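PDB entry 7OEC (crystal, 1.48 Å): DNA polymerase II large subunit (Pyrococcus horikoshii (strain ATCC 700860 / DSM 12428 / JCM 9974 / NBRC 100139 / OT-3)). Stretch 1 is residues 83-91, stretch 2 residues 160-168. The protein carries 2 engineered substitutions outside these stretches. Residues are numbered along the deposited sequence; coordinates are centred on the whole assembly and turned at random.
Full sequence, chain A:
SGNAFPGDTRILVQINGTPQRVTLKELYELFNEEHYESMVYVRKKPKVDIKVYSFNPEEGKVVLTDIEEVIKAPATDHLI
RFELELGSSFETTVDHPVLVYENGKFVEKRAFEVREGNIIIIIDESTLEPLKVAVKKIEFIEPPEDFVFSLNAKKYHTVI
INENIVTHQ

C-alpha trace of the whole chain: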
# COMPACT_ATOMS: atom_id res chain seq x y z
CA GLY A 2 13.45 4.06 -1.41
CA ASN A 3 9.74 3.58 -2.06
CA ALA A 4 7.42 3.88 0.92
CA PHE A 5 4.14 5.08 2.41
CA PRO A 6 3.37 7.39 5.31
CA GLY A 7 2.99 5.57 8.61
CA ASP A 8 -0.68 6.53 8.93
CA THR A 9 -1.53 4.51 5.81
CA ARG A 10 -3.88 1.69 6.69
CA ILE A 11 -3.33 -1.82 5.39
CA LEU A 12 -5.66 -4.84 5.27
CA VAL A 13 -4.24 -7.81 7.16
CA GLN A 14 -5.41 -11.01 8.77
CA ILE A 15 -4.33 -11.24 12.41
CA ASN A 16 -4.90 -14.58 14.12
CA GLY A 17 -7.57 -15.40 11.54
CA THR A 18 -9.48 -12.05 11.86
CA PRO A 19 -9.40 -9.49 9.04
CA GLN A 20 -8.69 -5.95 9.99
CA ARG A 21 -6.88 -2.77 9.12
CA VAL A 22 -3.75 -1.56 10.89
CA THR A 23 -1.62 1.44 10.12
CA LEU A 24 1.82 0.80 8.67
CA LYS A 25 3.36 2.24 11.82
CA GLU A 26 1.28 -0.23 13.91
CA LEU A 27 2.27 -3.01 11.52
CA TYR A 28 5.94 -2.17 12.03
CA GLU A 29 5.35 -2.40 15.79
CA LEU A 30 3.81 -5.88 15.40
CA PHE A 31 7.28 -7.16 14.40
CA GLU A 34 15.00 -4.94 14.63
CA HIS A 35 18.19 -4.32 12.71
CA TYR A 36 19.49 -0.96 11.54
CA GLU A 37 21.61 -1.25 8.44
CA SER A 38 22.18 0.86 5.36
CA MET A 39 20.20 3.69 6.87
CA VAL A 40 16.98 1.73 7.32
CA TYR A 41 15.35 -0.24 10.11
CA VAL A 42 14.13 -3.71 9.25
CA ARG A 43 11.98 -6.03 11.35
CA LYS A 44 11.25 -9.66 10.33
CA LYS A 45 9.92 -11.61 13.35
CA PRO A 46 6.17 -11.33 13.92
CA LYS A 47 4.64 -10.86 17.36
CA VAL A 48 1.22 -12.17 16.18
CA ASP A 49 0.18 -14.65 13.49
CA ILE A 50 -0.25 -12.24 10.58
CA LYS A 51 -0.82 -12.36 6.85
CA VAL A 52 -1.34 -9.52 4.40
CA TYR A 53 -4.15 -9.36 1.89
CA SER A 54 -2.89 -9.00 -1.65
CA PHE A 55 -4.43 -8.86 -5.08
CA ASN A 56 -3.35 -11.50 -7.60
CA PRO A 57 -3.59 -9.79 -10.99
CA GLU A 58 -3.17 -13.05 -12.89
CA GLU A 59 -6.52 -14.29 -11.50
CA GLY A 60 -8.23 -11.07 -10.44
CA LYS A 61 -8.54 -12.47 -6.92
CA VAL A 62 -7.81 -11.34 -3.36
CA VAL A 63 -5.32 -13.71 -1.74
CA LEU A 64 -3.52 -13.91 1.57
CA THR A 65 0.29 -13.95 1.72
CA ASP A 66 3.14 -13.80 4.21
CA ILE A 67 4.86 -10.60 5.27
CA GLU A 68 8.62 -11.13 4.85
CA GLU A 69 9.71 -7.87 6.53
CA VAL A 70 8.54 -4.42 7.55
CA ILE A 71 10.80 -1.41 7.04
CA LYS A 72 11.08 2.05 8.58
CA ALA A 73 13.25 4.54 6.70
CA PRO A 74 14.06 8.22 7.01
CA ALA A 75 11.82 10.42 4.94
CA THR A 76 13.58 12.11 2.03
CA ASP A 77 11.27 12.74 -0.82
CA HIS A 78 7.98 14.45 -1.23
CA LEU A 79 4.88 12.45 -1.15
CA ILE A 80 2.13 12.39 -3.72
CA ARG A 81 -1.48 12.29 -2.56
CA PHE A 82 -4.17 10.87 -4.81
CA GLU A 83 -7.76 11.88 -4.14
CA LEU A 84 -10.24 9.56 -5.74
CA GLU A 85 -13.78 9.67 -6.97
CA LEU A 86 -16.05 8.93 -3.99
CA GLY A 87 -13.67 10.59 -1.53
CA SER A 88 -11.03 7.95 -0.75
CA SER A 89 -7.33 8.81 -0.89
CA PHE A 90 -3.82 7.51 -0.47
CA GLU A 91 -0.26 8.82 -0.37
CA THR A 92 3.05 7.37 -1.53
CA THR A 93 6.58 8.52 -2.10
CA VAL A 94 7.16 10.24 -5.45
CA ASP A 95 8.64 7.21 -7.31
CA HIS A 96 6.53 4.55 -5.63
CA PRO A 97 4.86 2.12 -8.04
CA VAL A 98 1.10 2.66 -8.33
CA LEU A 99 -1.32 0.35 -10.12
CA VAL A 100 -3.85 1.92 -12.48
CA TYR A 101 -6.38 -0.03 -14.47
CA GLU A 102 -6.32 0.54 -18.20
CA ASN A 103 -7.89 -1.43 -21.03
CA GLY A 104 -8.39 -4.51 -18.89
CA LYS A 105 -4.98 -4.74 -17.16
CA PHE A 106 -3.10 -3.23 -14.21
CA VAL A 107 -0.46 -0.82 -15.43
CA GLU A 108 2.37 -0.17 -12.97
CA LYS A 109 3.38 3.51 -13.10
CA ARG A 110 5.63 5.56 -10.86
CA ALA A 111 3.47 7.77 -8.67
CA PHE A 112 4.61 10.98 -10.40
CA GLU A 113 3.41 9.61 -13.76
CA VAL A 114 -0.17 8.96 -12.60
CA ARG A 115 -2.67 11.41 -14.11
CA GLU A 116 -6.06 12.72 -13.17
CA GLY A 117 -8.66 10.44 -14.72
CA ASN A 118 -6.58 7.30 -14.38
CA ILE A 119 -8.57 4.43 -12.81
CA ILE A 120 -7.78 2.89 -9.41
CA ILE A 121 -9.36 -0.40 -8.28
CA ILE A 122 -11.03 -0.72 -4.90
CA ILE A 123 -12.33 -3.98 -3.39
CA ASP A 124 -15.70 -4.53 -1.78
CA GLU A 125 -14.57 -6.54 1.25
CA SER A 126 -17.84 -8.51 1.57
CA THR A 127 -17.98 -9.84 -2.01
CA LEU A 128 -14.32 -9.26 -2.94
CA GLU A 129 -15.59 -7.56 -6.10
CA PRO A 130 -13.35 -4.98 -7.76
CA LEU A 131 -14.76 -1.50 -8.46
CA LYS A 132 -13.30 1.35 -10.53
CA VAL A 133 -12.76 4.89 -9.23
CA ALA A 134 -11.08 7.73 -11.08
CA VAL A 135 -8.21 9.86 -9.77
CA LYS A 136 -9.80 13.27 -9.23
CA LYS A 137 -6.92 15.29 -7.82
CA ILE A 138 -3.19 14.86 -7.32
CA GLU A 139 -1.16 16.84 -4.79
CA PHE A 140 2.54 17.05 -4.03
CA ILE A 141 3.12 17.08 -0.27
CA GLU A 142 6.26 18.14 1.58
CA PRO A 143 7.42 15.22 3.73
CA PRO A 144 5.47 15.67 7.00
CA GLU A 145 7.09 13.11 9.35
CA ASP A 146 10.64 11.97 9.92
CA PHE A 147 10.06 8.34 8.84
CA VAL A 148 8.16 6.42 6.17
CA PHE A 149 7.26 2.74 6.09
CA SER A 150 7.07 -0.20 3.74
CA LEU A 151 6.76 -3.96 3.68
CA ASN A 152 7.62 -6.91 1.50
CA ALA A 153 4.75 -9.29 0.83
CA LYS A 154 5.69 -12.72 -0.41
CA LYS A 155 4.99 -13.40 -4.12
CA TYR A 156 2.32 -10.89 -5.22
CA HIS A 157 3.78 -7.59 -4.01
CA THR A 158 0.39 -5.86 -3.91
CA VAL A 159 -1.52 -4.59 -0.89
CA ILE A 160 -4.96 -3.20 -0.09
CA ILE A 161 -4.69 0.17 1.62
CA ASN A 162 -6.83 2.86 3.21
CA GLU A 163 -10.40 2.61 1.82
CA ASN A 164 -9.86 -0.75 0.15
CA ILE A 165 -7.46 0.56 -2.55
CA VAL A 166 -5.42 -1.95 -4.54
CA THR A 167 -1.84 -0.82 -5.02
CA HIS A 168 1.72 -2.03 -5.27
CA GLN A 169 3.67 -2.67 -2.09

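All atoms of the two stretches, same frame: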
# COMPACT_ATOMS: atom_id res chain seq x y z
N GLU A 83 -6.39 11.79 -4.60
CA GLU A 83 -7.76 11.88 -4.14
C GLU A 83 -8.59 11.27 -5.23
O GLU A 83 -8.48 11.68 -6.39
CB GLU A 83 -8.16 13.34 -3.92
CG GLU A 83 -7.15 13.95 -2.92
CD GLU A 83 -7.39 15.41 -2.59
OE1 GLU A 83 -8.34 15.98 -3.17
OE2 GLU A 83 -6.65 15.96 -1.72
N LEU A 84 -9.45 10.36 -4.83
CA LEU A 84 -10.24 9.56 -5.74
C LEU A 84 -11.71 9.96 -5.75
O LEU A 84 -12.27 10.53 -4.79
CB LEU A 84 -10.11 8.09 -5.34
CG LEU A 84 -8.65 7.60 -5.14
CD1 LEU A 84 -8.60 6.10 -4.89
CD2 LEU A 84 -7.80 7.93 -6.34
N GLU A 85 -12.34 9.62 -6.87
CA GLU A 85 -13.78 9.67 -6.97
C GLU A 85 -14.34 8.88 -5.79
O GLU A 85 -13.84 7.80 -5.44
CB GLU A 85 -14.17 9.05 -8.32
CG GLU A 85 -15.59 9.01 -8.64
CD GLU A 85 -15.88 8.22 -9.94
OE1 GLU A 85 -14.97 7.54 -10.55
OE2 GLU A 85 -17.05 8.30 -10.36
N LEU A 86 -15.35 9.44 -5.17
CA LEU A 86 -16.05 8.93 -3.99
C LEU A 86 -15.33 9.25 -2.68
O LEU A 86 -15.87 8.93 -1.61
CB LEU A 86 -16.47 7.45 -4.04
CG LEU A 86 -17.17 7.05 -5.34
CD1 LEU A 86 -17.54 5.62 -5.21
CD2 LEU A 86 -18.38 7.86 -5.62
N GLY A 87 -14.20 9.94 -2.71
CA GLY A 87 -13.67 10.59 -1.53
C GLY A 87 -12.53 9.87 -0.83
O GLY A 87 -12.01 10.41 0.17
N SER A 88 -12.16 8.67 -1.30
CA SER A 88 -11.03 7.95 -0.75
C SER A 88 -9.72 8.60 -1.22
O SER A 88 -9.69 9.46 -2.11
CB SER A 88 -11.12 6.46 -1.09
OG SER A 88 -11.08 6.31 -2.48
N SER A 89 -8.62 8.22 -0.56
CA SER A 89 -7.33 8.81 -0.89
C SER A 89 -6.21 7.90 -0.42
O SER A 89 -6.38 7.06 0.48
CB SER A 89 -7.14 10.21 -0.30
OG SER A 89 -7.19 10.18 1.12
N PHE A 90 -5.03 8.13 -0.99
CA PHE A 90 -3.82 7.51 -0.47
C PHE A 90 -2.61 8.34 -0.86
O PHE A 90 -2.67 9.16 -1.77
CB PHE A 90 -3.64 6.07 -0.91
CG PHE A 90 -3.33 5.85 -2.38
CD1 PHE A 90 -4.33 5.98 -3.33
CD2 PHE A 90 -2.08 5.42 -2.79
CE1 PHE A 90 -4.11 5.72 -4.64
CE2 PHE A 90 -1.84 5.13 -4.13
CZ PHE A 90 -2.87 5.27 -5.06
N GLU A 91 -1.49 8.07 -0.17
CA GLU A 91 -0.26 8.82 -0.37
C GLU A 91 0.89 7.85 -0.50
O GLU A 91 0.93 6.84 0.20
CB GLU A 91 0.05 9.72 0.84
CG GLU A 91 -0.99 10.79 1.02
CD GLU A 91 -0.81 11.64 2.26
OE1 GLU A 91 0.13 11.42 3.06
OE2 GLU A 91 -1.62 12.57 2.42
N ILE A 160 -3.65 -3.84 -0.07
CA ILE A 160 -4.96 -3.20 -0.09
C ILE A 160 -4.96 -2.17 1.03
O ILE A 160 -4.87 -2.52 2.21
CB ILE A 160 -6.08 -4.23 0.05
CG1 ILE A 160 -5.96 -5.21 -1.15
CG2 ILE A 160 -7.42 -3.53 0.06
CD1 ILE A 160 -6.88 -6.34 -1.11
N ILE A 161 -5.00 -0.89 0.67
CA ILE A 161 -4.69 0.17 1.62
C ILE A 161 -5.85 1.15 1.78
O ILE A 161 -6.71 1.30 0.92
CB ILE A 161 -3.40 0.92 1.28
CG1 ILE A 161 -3.51 1.65 -0.04
CG2 ILE A 161 -2.19 -0.04 1.39
CD1 ILE A 161 -2.37 2.65 -0.25
N ASN A 162 -5.85 1.82 2.92
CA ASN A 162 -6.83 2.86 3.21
C ASN A 162 -8.22 2.32 2.90
O ASN A 162 -8.58 1.26 3.43
CB ASN A 162 -6.44 4.15 2.52
CG ASN A 162 -5.15 4.71 3.06
OD1 ASN A 162 -4.65 4.24 4.08
ND2 ASN A 162 -4.60 5.69 2.38
N GLU A 163 -9.04 3.04 2.12
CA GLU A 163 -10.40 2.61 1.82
C GLU A 163 -10.37 1.59 0.68
O GLU A 163 -10.88 1.81 -0.42
CB GLU A 163 -11.26 3.81 1.46
CG GLU A 163 -11.25 4.88 2.57
CD GLU A 163 -10.26 6.05 2.33
OE1 GLU A 163 -9.30 5.89 1.54
OE2 GLU A 163 -10.47 7.15 2.94
N ASN A 164 -9.75 0.44 0.99
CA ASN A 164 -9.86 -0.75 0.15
C ASN A 164 -9.22 -0.57 -1.24
O ASN A 164 -9.63 -1.20 -2.21
CB ASN A 164 -11.31 -1.24 0.05
CG ASN A 164 -11.91 -1.64 1.38
OD1 ASN A 164 -11.39 -1.41 2.45
ND2 ASN A 164 -13.03 -2.26 1.30
N ILE A 165 -8.12 0.20 -1.30
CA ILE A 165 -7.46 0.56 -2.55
C ILE A 165 -6.39 -0.46 -2.90
O ILE A 165 -5.49 -0.72 -2.10
CB ILE A 165 -6.85 1.97 -2.42
CG1 ILE A 165 -7.95 3.01 -2.30
CG2 ILE A 165 -5.95 2.24 -3.60
CD1 ILE A 165 -7.48 4.29 -1.62
N VAL A 166 -6.45 -1.01 -4.11
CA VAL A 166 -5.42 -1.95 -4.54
C VAL A 166 -4.22 -1.16 -5.04
O VAL A 166 -4.35 -0.30 -5.91
CB VAL A 166 -5.95 -2.86 -5.67
CG1 VAL A 166 -4.83 -3.79 -6.21
CG2 VAL A 166 -7.10 -3.68 -5.17
N THR A 167 -3.04 -1.48 -4.52
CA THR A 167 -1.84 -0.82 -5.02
C THR A 167 -0.64 -1.75 -4.89
O THR A 167 -0.76 -2.89 -4.43
CB THR A 167 -1.63 0.57 -4.39
OG1 THR A 167 -0.67 1.32 -5.17
CG2 THR A 167 -1.11 0.43 -3.04
N HIS A 168 0.49 -1.28 -5.36
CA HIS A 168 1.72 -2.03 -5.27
C HIS A 168 2.32 -1.82 -3.89
O HIS A 168 2.22 -0.72 -3.33
CB HIS A 168 2.70 -1.53 -6.34
CG HIS A 168 3.81 -2.50 -6.62
ND1 HIS A 168 4.92 -2.61 -5.80
CD2 HIS A 168 3.99 -3.42 -7.60
CE1 HIS A 168 5.73 -3.53 -6.28
NE2 HIS A 168 5.21 -4.03 -7.39
O HOH W 1 -9.88 10.23 1.95
O HOH W 2 -7.34 7.78 3.32
O HOH W 3 -1.82 6.85 2.55

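Each stretch reverses direction on itself. In the first, a type II beta turn from Leu84 to Gly87 is closed by Gly87 N to Leu84 O (2.9 Å), and Leu84 N to Ser88 O (2.9 Å) ties the end of strand 83-84 to the residue just before strand 89-91. Gly87, at phi/psi 101/-4, occupies a conformation in which a CB would jam against the preceding carbonyl O. In the second, Ile161 N to Ile165 O (2.8 Å) and Ile165 N to Ile161 O (2.9 Å) pair the strands around a tight loop. Strands 89-91 and 165-168 run 19° from parallel, but their axes come no closer than 9.3 Å, too far for backbone pairing; no backbone-to-backbone hydrogen bond links the stretches, and side chains make the connection.

The polar link centres on the Ser89 backbone. Ser89 N donates to Glu163 OE1 (3.2 Å, 166°), while Asn162 ND2 donates to Ser89 O (2.9 Å, 156°). Asn162 (chi1 m, chi2 -11°) thus presents its amide nitrogen to a carbonyl; its OD1 is satisfied elsewhere in the structure. Glu163 reaches its amide with chi1 m and an off-well chi2 of 98°, which bends the chain rather than extending it. Ser89 CB points away, and its p rotamer places OG 2.8 Å from the oxygen of water 1, to which it donates; that water in turn donates to Gly87 O (2.8 Å) and Glu163 OE2 (3.3 Å). Water 3 accepts from both Glu91 N and Asn162 ND2 (3.0 Å each).

Beneath lies an apolar cluster. Phe90, chi1 p and chi2 -75°, has Ile165 CG2 over one ring face; its CB meets Ile161 CD1 at 3.7 Å. Ile165, chi1 m and chi2 t, extends CD1 to 3.9 Å from Leu84 CD1 and 4.0 Å from Phe90 CD1, so one methyl contacts the first residue of the turn and a residue beyond its end.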